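Local coordinates for protein putative SnoaL-like polyketide cyclase (Shewanella denitrificans, PDB 3LZA) that is of unconfirmed function but, as a SnoaL-like protein of the NTF2 clan, may act as a polyketide cyclase or related lyase, at residues D40-T45 and D127-Q132; I84-L89 and D104-G109; T111-D116 and T123-L128; D5-Q10 and M74-P79. All coordinates share one frame; numbering follows the deposited sequence. Where two conformers were deposited one is given.

Contact 1 (D40-T45 and D127-Q132)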
loop_
_atom_site.group_PDB
_atom_site.type_symbol
_atom_site.label_atom_id
_atom_site.label_comp_id
_atom_site.label_asym_id
_atom_site.label_seq_id
_atom_site.Cartn_x
_atom_site.Cartn_y
_atom_site.Cartn_z
ATOM N N ASP A 40 9.045 7.431 2.458
ATOM C CA ASP A 40 7.733 7.885 2.042
ATOM C C ASP A 40 7.752 7.918 0.516
ATOM O O ASP A 40 8.313 8.870 -0.077
ATOM C CB ASP A 40 7.398 9.266 2.587
ATOM C CG ASP A 40 5.956 9.662 2.283
ATOM O OD1 ASP A 40 5.533 9.493 1.118
ATOM O OD2 ASP A 40 5.254 10.114 3.200
ATOM N N LYS A 41 7.101 6.929 -0.116
ATOM C CA LYS A 41 7.161 6.797 -1.566
ATOM C C LYS A 41 6.418 7.906 -2.223
ATOM O O LYS A 41 6.854 8.410 -3.254
ATOM C CB LYS A 41 6.591 5.454 -2.052
ATOM C CG LYS A 41 6.894 5.187 -3.551
ATOM C CD LYS A 41 6.379 3.819 -3.976
ATOM C CE LYS A 41 6.623 3.425 -5.472
ATOM N NZ LYS A 41 6.460 1.889 -5.629
ATOM N N THR A 42 5.287 8.299 -1.629
ATOM C CA THR A 42 4.522 9.417 -2.175
ATOM C C THR A 42 5.256 10.766 -2.157
ATOM O O THR A 42 5.103 11.565 -3.097
ATOM C CB THR A 42 3.110 9.515 -1.487
ATOM O OG1 THR A 42 3.170 9.089 -0.116
ATOM C CG2 THR A 42 2.109 8.659 -2.249
ATOM N N ALA A 43 6.097 11.022 -1.149
ATOM C CA ALA A 43 6.911 12.261 -1.072
ATOM C C ALA A 43 8.336 12.100 -1.650
ATOM O O ALA A 43 9.068 13.082 -1.791
ATOM C CB ALA A 43 6.991 12.701 0.338
ATOM N N ASP A 44 8.726 10.875 -1.978
ATOM C CA ASP A 44 10.093 10.541 -2.407
ATOM C C ASP A 44 11.129 11.039 -1.406
ATOM O O ASP A 44 12.098 11.700 -1.758
ATOM C CB ASP A 44 10.377 11.116 -3.792
ATOM C CG ASP A 44 11.596 10.513 -4.438
ATOM O OD1 ASP A 44 11.952 9.347 -4.128
ATOM O OD2 ASP A 44 12.201 11.240 -5.260
ATOM N N THR A 45 10.913 10.728 -0.142
ATOM C CA THR A 45 11.887 11.025 0.864
ATOM C C THR A 45 12.270 9.755 1.606
ATOM O O THR A 45 11.452 8.852 1.816
ATOM C CB THR A 45 11.383 12.025 1.881
ATOM O OG1 THR A 45 10.268 11.488 2.538
ATOM C CG2 THR A 45 10.955 13.359 1.202
ATOM N N ASP A 127 5.696 4.330 3.421
ATOM C CA ASP A 127 4.460 5.078 3.561
ATOM C C ASP A 127 3.964 5.495 2.218
ATOM O O ASP A 127 4.740 5.945 1.381
ATOM C CB ASP A 127 4.620 6.332 4.443
ATOM C CG ASP A 127 4.687 6.041 5.906
ATOM O OD1 ASP A 127 4.493 4.870 6.366
ATOM O OD2 ASP A 127 4.977 7.017 6.625
ATOM N N LEU A 128 2.652 5.339 2.004
ATOM C CA LEU A 128 1.977 5.920 0.848
ATOM C C LEU A 128 0.864 6.817 1.427
ATOM O O LEU A 128 -0.093 6.321 1.994
ATOM C CB LEU A 128 1.380 4.819 -0.062
ATOM C CG LEU A 128 2.310 3.816 -0.765
ATOM C CD1 LEU A 128 1.594 2.524 -1.152
ATOM C CD2 LEU A 128 2.906 4.487 -1.995
HETATM N N MSE A 129 1.002 8.147 1.319
HETATM C CA MSE A 129 0.120 9.075 1.993
HETATM C C MSE A 129 -0.673 9.863 0.987
HETATM O O MSE A 129 -0.150 10.253 -0.073
HETATM C CB MSE A 129 0.906 10.036 2.877
HETATM C CG MSE A 129 1.815 9.410 3.891
HETATM SE SE MSE A 129 0.733 8.658 5.337
HETATM C CE MSE A 129 -0.111 10.232 5.893
ATOM N N ASP A 130 -1.947 10.116 1.302
ATOM C CA ASP A 130 -2.812 10.917 0.436
ATOM C C ASP A 130 -2.611 12.428 0.712
ATOM O O ASP A 130 -3.394 13.070 1.421
ATOM C CB ASP A 130 -4.270 10.482 0.618
ATOM C CG ASP A 130 -5.259 11.224 -0.235
ATOM O OD1 ASP A 130 -4.908 12.069 -1.097
ATOM O OD2 ASP A 130 -6.465 10.976 -0.004
ATOM N N TYR A 131 -1.530 12.963 0.164
ATOM C CA TYR A 131 -1.179 14.383 0.375
ATOM C C TYR A 131 -2.129 15.374 -0.285
ATOM O O TYR A 131 -2.276 16.498 0.225
ATOM C CB TYR A 131 0.268 14.664 -0.042
ATOM C CG TYR A 131 1.281 14.029 0.833
ATOM C CD1 TYR A 131 1.369 14.382 2.181
ATOM C CD2 TYR A 131 2.164 13.056 0.336
ATOM C CE1 TYR A 131 2.288 13.795 3.026
ATOM C CE2 TYR A 131 3.098 12.450 1.184
ATOM C CZ TYR A 131 3.163 12.856 2.518
ATOM O OH TYR A 131 4.055 12.314 3.383
ATOM N N GLN A 132 -2.828 14.999 -1.351
ATOM C CA GLN A 132 -3.869 15.904 -1.863
ATOM C C GLN A 132 -5.006 16.125 -0.847
ATOM O O GLN A 132 -5.494 17.256 -0.705
ATOM C CB GLN A 132 -4.435 15.476 -3.236
ATOM C CG GLN A 132 -5.309 16.538 -3.900
ATOM C CD GLN A 132 -4.546 17.824 -4.224
ATOM O OE1 GLN A 132 -3.523 17.787 -4.897
ATOM N NE2 GLN A 132 -5.014 18.939 -3.704
HETATM O O HOH W 1 5.435 9.306 5.960
#
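Asp40 OD2 is gripped by two donors: the phenol of Tyr131, whose OH lies 2.5 Å from OD2, and a water. Asp40 and Tyr131 reach for each other tip to tip, and the hydroxyl comes in well above the carboxylate plane (41° out of it). Asp40 swings its CG anti to the backbone N (chi1 -173°), which carries the carboxylate across to this phenol. Its other oxygen works inside its own turn, where OD1 accepts from Thr42 OG1 and, in an Asx motif, from Ala43 N. Thr42 in turn passes the link on: its OG1 donates to Asp40 and receives the backbone N of Met129 at 2.8 Å, almost straight at 174°. A threonine suits this place because one hydroxyl can both give and take. The backbones add a short parallel bridge between Asp40 and Asp127, with Lys41 N bonded to Asp127 O at 3.0 Å. Apolar contacts accompany these bonds. Lys41 runs extended beside Leu128, with Lys41 CB 3.8 Å from Leu128 CD2. The methyl CB of Ala43 lies 4.0 Å from Tyr131 CE2, and Met129 CB lies over one face of the Tyr131 ring. The contact ties the turn between strands 37-40 and 45-48, with its G1 bulge at Asp44 and Thr45, to the end of strand 122-129 and the start of helix 131-139. Asp130 caps that helix and also bonds His73 of the second subunit.

Contact 2 (I84-L89 and D104-G109)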
loop_
_atom_site.group_PDB
_atom_site.type_symbol
_atom_site.label_atom_id
_atom_site.label_comp_id
_atom_site.label_asym_id
_atom_site.label_seq_id
_atom_site.Cartn_x
_atom_site.Cartn_y
_atom_site.Cartn_z
ATOM N N ILE A 84 -3.709 -0.380 6.596
ATOM C CA ILE A 84 -4.538 0.567 5.853
ATOM C C ILE A 84 -5.347 1.399 6.832
ATOM O O ILE A 84 -5.955 0.866 7.743
ATOM C CB ILE A 84 -5.530 -0.167 4.916
ATOM C CG1 ILE A 84 -4.785 -1.075 3.936
ATOM C CG2 ILE A 84 -6.452 0.837 4.177
ATOM C CD1 ILE A 84 -5.587 -2.215 3.456
ATOM N N GLY A 85 -5.327 2.718 6.664
ATOM C CA GLY A 85 -6.089 3.573 7.536
ATOM C C GLY A 85 -5.929 5.053 7.274
ATOM O O GLY A 85 -5.823 5.493 6.133
ATOM N N ASN A 86 -5.956 5.817 8.358
ATOM C CA ASN A 86 -5.705 7.247 8.291
ATOM C C ASN A 86 -4.905 7.736 9.498
ATOM O O ASN A 86 -5.045 7.246 10.639
ATOM C CB ASN A 86 -6.983 8.058 8.059
ATOM C CG ASN A 86 -7.799 8.236 9.290
ATOM O OD1 ASN A 86 -7.482 9.084 10.166
ATOM N ND2 ASN A 86 -8.888 7.482 9.376
ATOM N N TYR A 87 -4.046 8.692 9.218
ATOM C CA TYR A 87 -3.276 9.343 10.244
ATOM C C TYR A 87 -3.972 10.647 10.637
ATOM O O TYR A 87 -4.212 11.513 9.786
ATOM C CB TYR A 87 -1.894 9.652 9.668
ATOM C CG TYR A 87 -0.964 8.461 9.610
ATOM C CD1 TYR A 87 -0.953 7.607 8.502
ATOM C CD2 TYR A 87 -0.041 8.219 10.640
ATOM C CE1 TYR A 87 -0.078 6.526 8.450
ATOM C CE2 TYR A 87 0.840 7.116 10.586
ATOM C CZ TYR A 87 0.829 6.303 9.469
ATOM O OH TYR A 87 1.708 5.238 9.400
ATOM N N HIS A 88 -4.290 10.830 11.915
ATOM C CA HIS A 88 -4.767 12.151 12.330
ATOM C C HIS A 88 -3.659 12.880 13.092
ATOM O O HIS A 88 -2.883 12.291 13.872
ATOM C CB HIS A 88 -6.036 12.035 13.148
ATOM C CG HIS A 88 -6.386 13.297 13.849
ATOM N ND1 HIS A 88 -5.888 13.613 15.092
ATOM C CD2 HIS A 88 -7.081 14.378 13.430
ATOM C CE1 HIS A 88 -6.318 14.813 15.438
ATOM N NE2 HIS A 88 -7.051 15.287 14.450
ATOM N N LEU A 89 -3.509 14.167 12.796
ATOM C CA LEU A 89 -2.520 14.980 13.437
ATOM C C LEU A 89 -3.166 16.315 13.860
ATOM O O LEU A 89 -3.924 16.970 13.087
ATOM C CB LEU A 89 -1.286 15.178 12.551
ATOM C CG LEU A 89 -0.131 15.879 13.258
ATOM C CD1 LEU A 89 1.221 15.430 12.661
ATOM C CD2 LEU A 89 -0.272 17.443 13.260
ATOM N N ASP A 104 -5.661 20.719 12.121
ATOM C CA ASP A 104 -6.194 19.389 12.421
ATOM C C ASP A 104 -6.451 18.663 11.088
ATOM O O ASP A 104 -7.266 19.121 10.273
ATOM C CB ASP A 104 -7.507 19.583 13.229
ATOM C CG ASP A 104 -7.928 18.308 14.024
ATOM O OD1 ASP A 104 -8.440 17.351 13.407
ATOM O OD2 ASP A 104 -7.825 18.282 15.272
ATOM N N ILE A 105 -5.796 17.534 10.869
ATOM C CA ILE A 105 -5.858 16.862 9.564
ATOM C C ILE A 105 -6.031 15.358 9.748
ATOM O O ILE A 105 -5.645 14.806 10.782
ATOM C CB ILE A 105 -4.612 17.145 8.692
ATOM C CG1 ILE A 105 -3.324 16.809 9.454
ATOM C CG2 ILE A 105 -4.653 18.592 8.174
ATOM C CD1 ILE A 105 -1.973 17.201 8.776
ATOM N N ALA A 106 -6.668 14.715 8.764
ATOM C CA ALA A 106 -6.926 13.270 8.802
ATOM C C ALA A 106 -6.543 12.810 7.417
ATOM O O ALA A 106 -7.275 13.102 6.473
ATOM C CB ALA A 106 -8.395 12.962 9.086
ATOM N N ILE A 107 -5.386 12.129 7.335
ATOM C CA ILE A 107 -4.709 11.768 6.081
ATOM C C ILE A 107 -4.837 10.273 5.776
ATOM O O ILE A 107 -4.255 9.462 6.487
ATOM C CB ILE A 107 -3.174 12.079 6.174
ATOM C CG1 ILE A 107 -2.894 13.465 6.760
ATOM C CG2 ILE A 107 -2.501 11.986 4.789
ATOM C CD1 ILE A 107 -1.434 13.832 6.709
ATOM N N PRO A 108 -5.557 9.896 4.700
ATOM C CA PRO A 108 -5.560 8.465 4.350
ATOM C C PRO A 108 -4.163 7.994 4.034
ATOM O O PRO A 108 -3.401 8.711 3.405
ATOM C CB PRO A 108 -6.360 8.448 3.060
ATOM C CG PRO A 108 -7.355 9.567 3.281
ATOM C CD PRO A 108 -6.553 10.638 3.924
ATOM N N GLY A 109 -3.819 6.788 4.421
ATOM C CA GLY A 109 -2.547 6.307 4.043
ATOM C C GLY A 109 -2.444 4.796 4.178
ATOM O O GLY A 109 -3.288 4.134 4.814
#
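Tyr87 and Ile107 form the central hydrogen-bonded pair of this antiparallel ladder, Ile107 N meeting Tyr87 O at 2.8 Å and the reciprocal bond being equally short. Gly85 with Gly109 and Leu89 with Ile105 repeat the pair of reciprocal hydrogen bonds at each end. Pro108, which has no N-H, sits suitably at a non-hydrogen-bonded position facing Asn86; there CA-H...O contacts take over, as from Asn86 CA to Ile107 O at 3.2 Å. Apolar packing occupies the face of Tyr87, Leu89, Ile105 and Ile107, with Leu89 CB 4.1 Å from Ile105 CG1. Without a side chain, Gly109 lets the Tyr87 ring lie close to the backbone, and the phenol goes on to bond Thr111. On the other face, with Asn86, Ala106 and Pro108, His88 makes the side-chain hydrogen bond across the strands. In the conformer described its CG is anti to the backbone N (chi1 167°), extending the imidazole so that His88 NE2 donates to Asp104 OD1 at 2.7 Å. Asp104 OD2 has its own partner in a salt bridge with Arg90. The ladder is thus amphipathic: an apolar face turned inward, and a more exposed face carrying the His88-Asp104 hydrogen bond.

Contact 3 (T111-D116 and T123-L128)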
loop_
_atom_site.group_PDB
_atom_site.type_symbol
_atom_site.label_atom_id
_atom_site.label_comp_id
_atom_site.label_asym_id
_atom_site.label_seq_id
_atom_site.Cartn_x
_atom_site.Cartn_y
_atom_site.Cartn_z
ATOM N N THR A 111 0.692 2.041 5.148
ATOM C CA THR A 111 2.052 1.860 5.685
ATOM C C THR A 111 2.421 0.361 5.649
ATOM O O THR A 111 1.656 -0.488 6.153
ATOM C CB THR A 111 2.126 2.483 7.163
ATOM O OG1 THR A 111 1.926 3.897 7.045
ATOM C CG2 THR A 111 3.478 2.224 7.831
ATOM N N THR A 112 3.586 0.009 5.080
ATOM C CA THR A 112 4.152 -1.335 5.255
ATOM C C THR A 112 5.378 -1.287 6.156
ATOM O O THR A 112 6.136 -0.316 6.124
ATOM C CB THR A 112 4.520 -2.021 3.884
ATOM O OG1 THR A 112 5.636 -1.367 3.276
ATOM C CG2 THR A 112 3.306 -1.937 2.928
ATOM N N LEU A 113 5.529 -2.322 6.981
ATOM C CA LEU A 113 6.671 -2.536 7.808
ATOM C C LEU A 113 7.235 -3.915 7.496
ATOM O O LEU A 113 6.508 -4.892 7.464
ATOM C CB LEU A 113 6.294 -2.380 9.295
ATOM C CG LEU A 113 5.673 -1.051 9.740
ATOM C CD1 LEU A 113 5.168 -1.143 11.198
ATOM C CD2 LEU A 113 6.657 0.126 9.617
ATOM N N LYS A 114 8.531 -3.980 7.228
ATOM C CA LYS A 114 9.208 -5.230 7.044
ATOM C C LYS A 114 10.295 -5.369 8.093
ATOM O O LYS A 114 11.272 -4.604 8.085
ATOM C CB LYS A 114 9.789 -5.332 5.623
ATOM C CG LYS A 114 10.576 -6.638 5.393
ATOM C CD LYS A 114 10.990 -6.806 3.954
ATOM C CE LYS A 114 11.969 -5.755 3.507
ATOM N NZ LYS A 114 12.526 -6.101 2.149
ATOM N N PHE A 115 10.125 -6.354 8.978
ATOM C CA PHE A 115 11.072 -6.644 10.042
ATOM C C PHE A 115 11.973 -7.799 9.657
ATOM O O PHE A 115 11.606 -8.617 8.818
ATOM C CB PHE A 115 10.316 -7.003 11.329
ATOM C CG PHE A 115 9.437 -5.904 11.819
ATOM C CD1 PHE A 115 9.951 -4.886 12.624
ATOM C CD2 PHE A 115 8.109 -5.853 11.442
ATOM C CE1 PHE A 115 9.142 -3.839 13.046
ATOM C CE2 PHE A 115 7.294 -4.800 11.867
ATOM C CZ PHE A 115 7.812 -3.800 12.666
ATOM N N ASP A 116 13.178 -7.818 10.211
ATOM C CA ASP A 116 14.050 -8.963 10.101
ATOM C C ASP A 116 13.545 -9.954 11.163
ATOM O O ASP A 116 13.529 -9.616 12.353
ATOM C CB ASP A 116 15.507 -8.507 10.326
ATOM C CG ASP A 116 16.494 -9.663 10.410
ATOM O OD1 ASP A 116 16.091 -10.808 10.675
ATOM O OD2 ASP A 116 17.710 -9.417 10.233
ATOM N N THR A 123 13.589 -3.364 8.762
ATOM C CA THR A 123 14.444 -3.297 7.581
ATOM C C THR A 123 13.982 -2.084 6.761
ATOM O O THR A 123 14.776 -1.204 6.382
ATOM C CB THR A 123 14.333 -4.570 6.756
ATOM O OG1 THR A 123 15.005 -5.611 7.474
ATOM C CG2 THR A 123 14.961 -4.372 5.377
ATOM N N GLU A 124 12.666 -2.019 6.538
ATOM C CA GLU A 124 12.077 -0.918 5.739
ATOM C C GLU A 124 10.634 -0.644 6.167
ATOM O O GLU A 124 9.850 -1.588 6.334
ATOM C CB GLU A 124 12.077 -1.283 4.260
ATOM C CG GLU A 124 11.621 -0.119 3.311
ATOM C CD GLU A 124 11.574 -0.454 1.817
ATOM O OE1 GLU A 124 11.492 -1.644 1.420
ATOM O OE2 GLU A 124 11.574 0.507 1.020
ATOM N N GLN A 125 10.317 0.634 6.309
ATOM C CA GLN A 125 8.971 1.153 6.415
ATOM C C GLN A 125 8.689 1.893 5.108
ATOM O O GLN A 125 9.531 2.680 4.668
ATOM C CB GLN A 125 8.821 2.146 7.583
ATOM C CG GLN A 125 7.456 2.816 7.597
ATOM C CD GLN A 125 7.139 3.659 8.838
ATOM O OE1 GLN A 125 7.859 3.621 9.820
ATOM N NE2 GLN A 125 6.017 4.409 8.795
ATOM N N VAL A 126 7.527 1.635 4.512
ATOM C CA VAL A 126 7.099 2.361 3.323
ATOM C C VAL A 126 5.736 3.007 3.582
ATOM O O VAL A 126 4.765 2.339 3.948
ATOM C CB VAL A 126 7.053 1.543 2.029
ATOM C CG1 VAL A 126 6.767 2.540 0.849
ATOM C CG2 VAL A 126 8.402 0.820 1.784
ATOM N N ASP A 127 5.696 4.330 3.421
ATOM C CA ASP A 127 4.460 5.078 3.561
ATOM C C ASP A 127 3.964 5.495 2.218
ATOM O O ASP A 127 4.740 5.945 1.381
ATOM C CB ASP A 127 4.620 6.332 4.443
ATOM C CG ASP A 127 4.687 6.041 5.906
ATOM O OD1 ASP A 127 4.493 4.870 6.366
ATOM O OD2 ASP A 127 4.977 7.017 6.625
ATOM N N LEU A 128 2.652 5.339 2.004
ATOM C CA LEU A 128 1.977 5.920 0.848
ATOM C C LEU A 128 0.864 6.817 1.427
ATOM O O LEU A 128 -0.093 6.321 1.994
ATOM C CB LEU A 128 1.380 4.819 -0.062
ATOM C CG LEU A 128 2.310 3.816 -0.765
ATOM C CD1 LEU A 128 1.594 2.524 -1.152
ATOM C CD2 LEU A 128 2.906 4.487 -1.995
HETATM O O HOH W 2 8.026 -2.379 4.120
HETATM O O HOH W 3 13.495 -3.309 1.616
#
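Thr111 and Gln125 both donate to Asp127 OD1, from opposite faces of the carboxylate. Thr111 OG1 stands 2.8 Å from OD1 and far above the plane (57°), whereas Gln125 NE2 arrives on the syn side at 2.9 Å, with OD1 close to the plane of its amide. Gln125 sets its CG anti to the backbone N (chi1 173°) and runs extended beyond it, which carries the amide out to Asp127 and Tyr16. Each of the two residues has a further partner: Thr111 OG1 also bonds Tyr87 OH, and Gln125 OE1 bonds Tyr16 OH of helix 8-21. In this linked group the amide can give through NE2 and take through OE1, the hydroxyls can do both, and the carboxylate accepts from two donors. Leu113 lies alongside the stem of Gln125, Leu113 CD2 to Gln125 CG at 3.5 Å. The backbone bonds follow the antiparallel ladder, Thr112 and Val126 pairing through both N-H and C=O groups. Lys114 N is bonded to Glu124 O, which also receives a water held by Thr112 OG1. Lys114 O takes two donors, Thr123 N at 2.7 Å and, weakly, Glu124 N at 3.3 Å. The charged ends of Lys114 and Glu124 are not in contact; a water accepts from Lys114 NZ and donates to Glu124 OE1 at 2.6 Å. On this face Thr112 packs on Leu128 of the second subunit. Thr123 and Glu124, both facing Lys114, make a classic beta bulge in a hairpin of the curved NTF2-like sheet, whose interior the polar cluster near helix 8-21 probably lines.

Contact 4 (D5-Q10 and M74-P79)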
loop_
_atom_site.group_PDB
_atom_site.type_symbol
_atom_site.label_atom_id
_atom_site.label_comp_id
_atom_site.label_asym_id
_atom_site.label_seq_id
_atom_site.Cartn_x
_atom_site.Cartn_y
_atom_site.Cartn_z
ATOM N N ASP A 5 -4.659 -12.471 19.772
ATOM C CA ASP A 5 -4.713 -13.601 18.802
ATOM C C ASP A 5 -4.066 -13.217 17.454
ATOM O O ASP A 5 -3.990 -14.031 16.524
ATOM C CB ASP A 5 -6.160 -14.058 18.599
ATOM N N ARG A 6 -3.600 -11.977 17.341
ATOM C CA ARG A 6 -2.882 -11.568 16.140
ATOM C C ARG A 6 -1.523 -12.254 16.056
ATOM O O ARG A 6 -0.888 -12.494 17.079
ATOM C CB ARG A 6 -2.700 -10.053 16.114
ATOM C CG ARG A 6 -4.000 -9.312 15.949
ATOM C CD ARG A 6 -3.793 -7.861 15.637
ATOM N NE ARG A 6 -5.079 -7.184 15.456
ATOM C CZ ARG A 6 -5.781 -7.119 14.317
ATOM N NH1 ARG A 6 -5.358 -7.689 13.185
ATOM N NH2 ARG A 6 -6.939 -6.458 14.315
ATOM N N PRO A 7 -1.065 -12.563 14.829
ATOM C CA PRO A 7 0.270 -13.120 14.637
ATOM C C PRO A 7 1.372 -12.247 15.246
ATOM O O PRO A 7 1.215 -11.015 15.323
ATOM C CB PRO A 7 0.441 -13.132 13.107
ATOM C CG PRO A 7 -0.926 -12.976 12.527
ATOM C CD PRO A 7 -1.883 -12.597 13.604
ATOM N N ILE A 8 2.493 -12.863 15.606
ATOM C CA ILE A 8 3.626 -12.128 16.205
ATOM C C ILE A 8 4.120 -10.934 15.354
ATOM O O ILE A 8 4.500 -9.881 15.879
ATOM C CB ILE A 8 4.790 -13.098 16.571
ATOM C CG1 ILE A 8 5.954 -12.380 17.274
ATOM C CG2 ILE A 8 5.322 -13.822 15.338
ATOM C CD1 ILE A 8 5.734 -12.132 18.760
ATOM N N GLU A 9 4.098 -11.079 14.038
ATOM C CA GLU A 9 4.607 -10.051 13.174
ATOM C C GLU A 9 3.682 -8.839 13.262
ATOM O O GLU A 9 4.115 -7.680 13.234
ATOM C CB GLU A 9 4.701 -10.592 11.755
ATOM C CG GLU A 9 5.697 -11.748 11.611
ATOM C CD GLU A 9 5.075 -13.136 11.680
ATOM O OE1 GLU A 9 3.945 -13.297 12.183
ATOM O OE2 GLU A 9 5.736 -14.087 11.210
ATOM N N GLN A 10 2.390 -9.113 13.407
ATOM C CA GLN A 10 1.432 -8.037 13.606
ATOM C C GLN A 10 1.562 -7.354 14.975
ATOM O O GLN A 10 1.400 -6.134 15.079
ATOM C CB GLN A 10 0.015 -8.536 13.387
ATOM C CG GLN A 10 -0.298 -8.815 11.916
ATOM C CD GLN A 10 -1.768 -9.092 11.663
ATOM O OE1 GLN A 10 -2.626 -8.601 12.370
ATOM N NE2 GLN A 10 -2.056 -9.877 10.619
HETATM N N MSE A 74 -5.399 -4.521 8.909
HETATM C CA MSE A 74 -3.999 -4.911 8.789
HETATM C C MSE A 74 -3.887 -6.372 8.530
HETATM O O MSE A 74 -4.784 -7.160 8.920
HETATM C CB MSE A 74 -3.197 -4.528 10.038
HETATM C CG MSE A 74 -3.564 -5.274 11.267
HETATM SE SE MSE A 74 -2.673 -4.390 12.708
HETATM C CE MSE A 74 -0.942 -5.292 12.602
ATOM N N PHE A 75 -2.807 -6.736 7.831
ATOM C CA PHE A 75 -2.515 -8.119 7.487
ATOM C C PHE A 75 -1.041 -8.339 7.264
ATOM O O PHE A 75 -0.302 -7.382 7.206
ATOM C CB PHE A 75 -3.303 -8.572 6.239
ATOM C CG PHE A 75 -3.155 -7.696 5.024
ATOM C CD1 PHE A 75 -3.960 -6.581 4.817
ATOM C CD2 PHE A 75 -2.257 -8.039 4.029
ATOM C CE1 PHE A 75 -3.849 -5.838 3.621
ATOM C CE2 PHE A 75 -2.133 -7.299 2.869
ATOM C CZ PHE A 75 -2.938 -6.201 2.669
ATOM N N ASN A 76 -0.597 -9.606 7.177
ATOM C CA ASN A 76 0.817 -9.855 6.893
ATOM C C ASN A 76 1.062 -11.101 6.075
ATOM O O ASN A 76 0.252 -12.053 6.066
ATOM C CB ASN A 76 1.633 -9.958 8.200
ATOM C CG ASN A 76 1.318 -11.221 8.983
ATOM O OD1 ASN A 76 0.223 -11.371 9.525
ATOM N ND2 ASN A 76 2.260 -12.176 8.995
ATOM N N THR A 77 2.208 -11.092 5.410
ATOM C CA THR A 77 2.807 -12.290 4.829
ATOM C C THR A 77 4.219 -12.362 5.406
ATOM O O THR A 77 5.050 -11.492 5.138
ATOM C CB THR A 77 2.849 -12.283 3.281
ATOM O OG1 THR A 77 1.513 -12.371 2.764
ATOM C CG2 THR A 77 3.710 -13.473 2.765
ATOM N N GLY A 78 4.460 -13.354 6.259
ATOM C CA GLY A 78 5.713 -13.386 7.017
ATOM C C GLY A 78 5.955 -12.020 7.683
ATOM O O GLY A 78 5.032 -11.421 8.268
ATOM N N PRO A 79 7.200 -11.521 7.599
ATOM C CA PRO A 79 7.577 -10.292 8.312
ATOM C C PRO A 79 7.165 -8.995 7.641
ATOM O O PRO A 79 7.473 -7.912 8.181
ATOM C CB PRO A 79 9.105 -10.399 8.394
ATOM C CG PRO A 79 9.508 -11.275 7.301
ATOM C CD PRO A 79 8.351 -12.154 6.942
HETATM O O HOH W 4 -7.497 -5.896 11.000
HETATM O O HOH W 5 -5.335 -9.687 9.477
#
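Over one face of the Arg6 guanidinium lies the selenium of selenomethionine Met74, in the conformer described 4.2 Å above the plane and displaced toward its rim. At the guanidinium edge, nearly in plane, Gln10 OE1 accepts from NH1 at 3.0 Å. The Gln10 amide is thereby fixed in its rotation, because its other end is also used: NE2 donates to Asn76 OD1 at 2.9 Å, along a lone pair and in the carbonyl plane. The two amide planes are 79° apart, and Asn76 OD1 lies near the plane of the Gln10 amide. Asn76 sets its CG between the backbone N and carbonyl carbon (chi1 70°), turning the amide toward the helix, and its ND2 reaches back to Gly78 O at 3.0 Å. Glutamine and asparagine suit these places, since each offers a donor and an acceptor to a relay running from Arg6 to the turn at Gly78. Carbon atoms complete the fit, some of them against oxygens. The Met74 methyl CE lies 3.5 Å from Gln10 CB, Pro7 CG approaches Asn76 OD1, and Glu9 lays its CG 3.4 Å from Gly78 O. A water donates to Met74 O and accepts only weakly from Gln10 NE2. Pro7, at the N-cap, starts helix 8-21, whose first turn rests on the end of strand 66-77, an outer strand of the sheet. Met74 and Asn76 also touch neighbouring strand 80-93 at Val81, while Phe75 leaves the strand on the side away from residues 5-10 and packs on Asp130 of the second subunit.

Contacts 2 and 3 are regular ladders on successive parts of strand 102-115, bonded mainly through backbone, whereas contacts 1 and 4 fasten turns and helix starts to the sheet mostly through side chains. Contact 1 is the buried one and relies on carboxylate and hydroxyl groups; contact 4, whose centre is about 18 Å from that of the chain, is only partly buried and uses amides and a guanidinium. Contacts 1 and 3 share Asp127 and Leu128, and Tyr87 of contact 2 bonds Thr111 of contact 3, so the polar side chains of contacts 1, 2 and 3 are connected. Contact 4 joins contact 3 through Phe115 and Pro79. All four have residues that touch the second subunit.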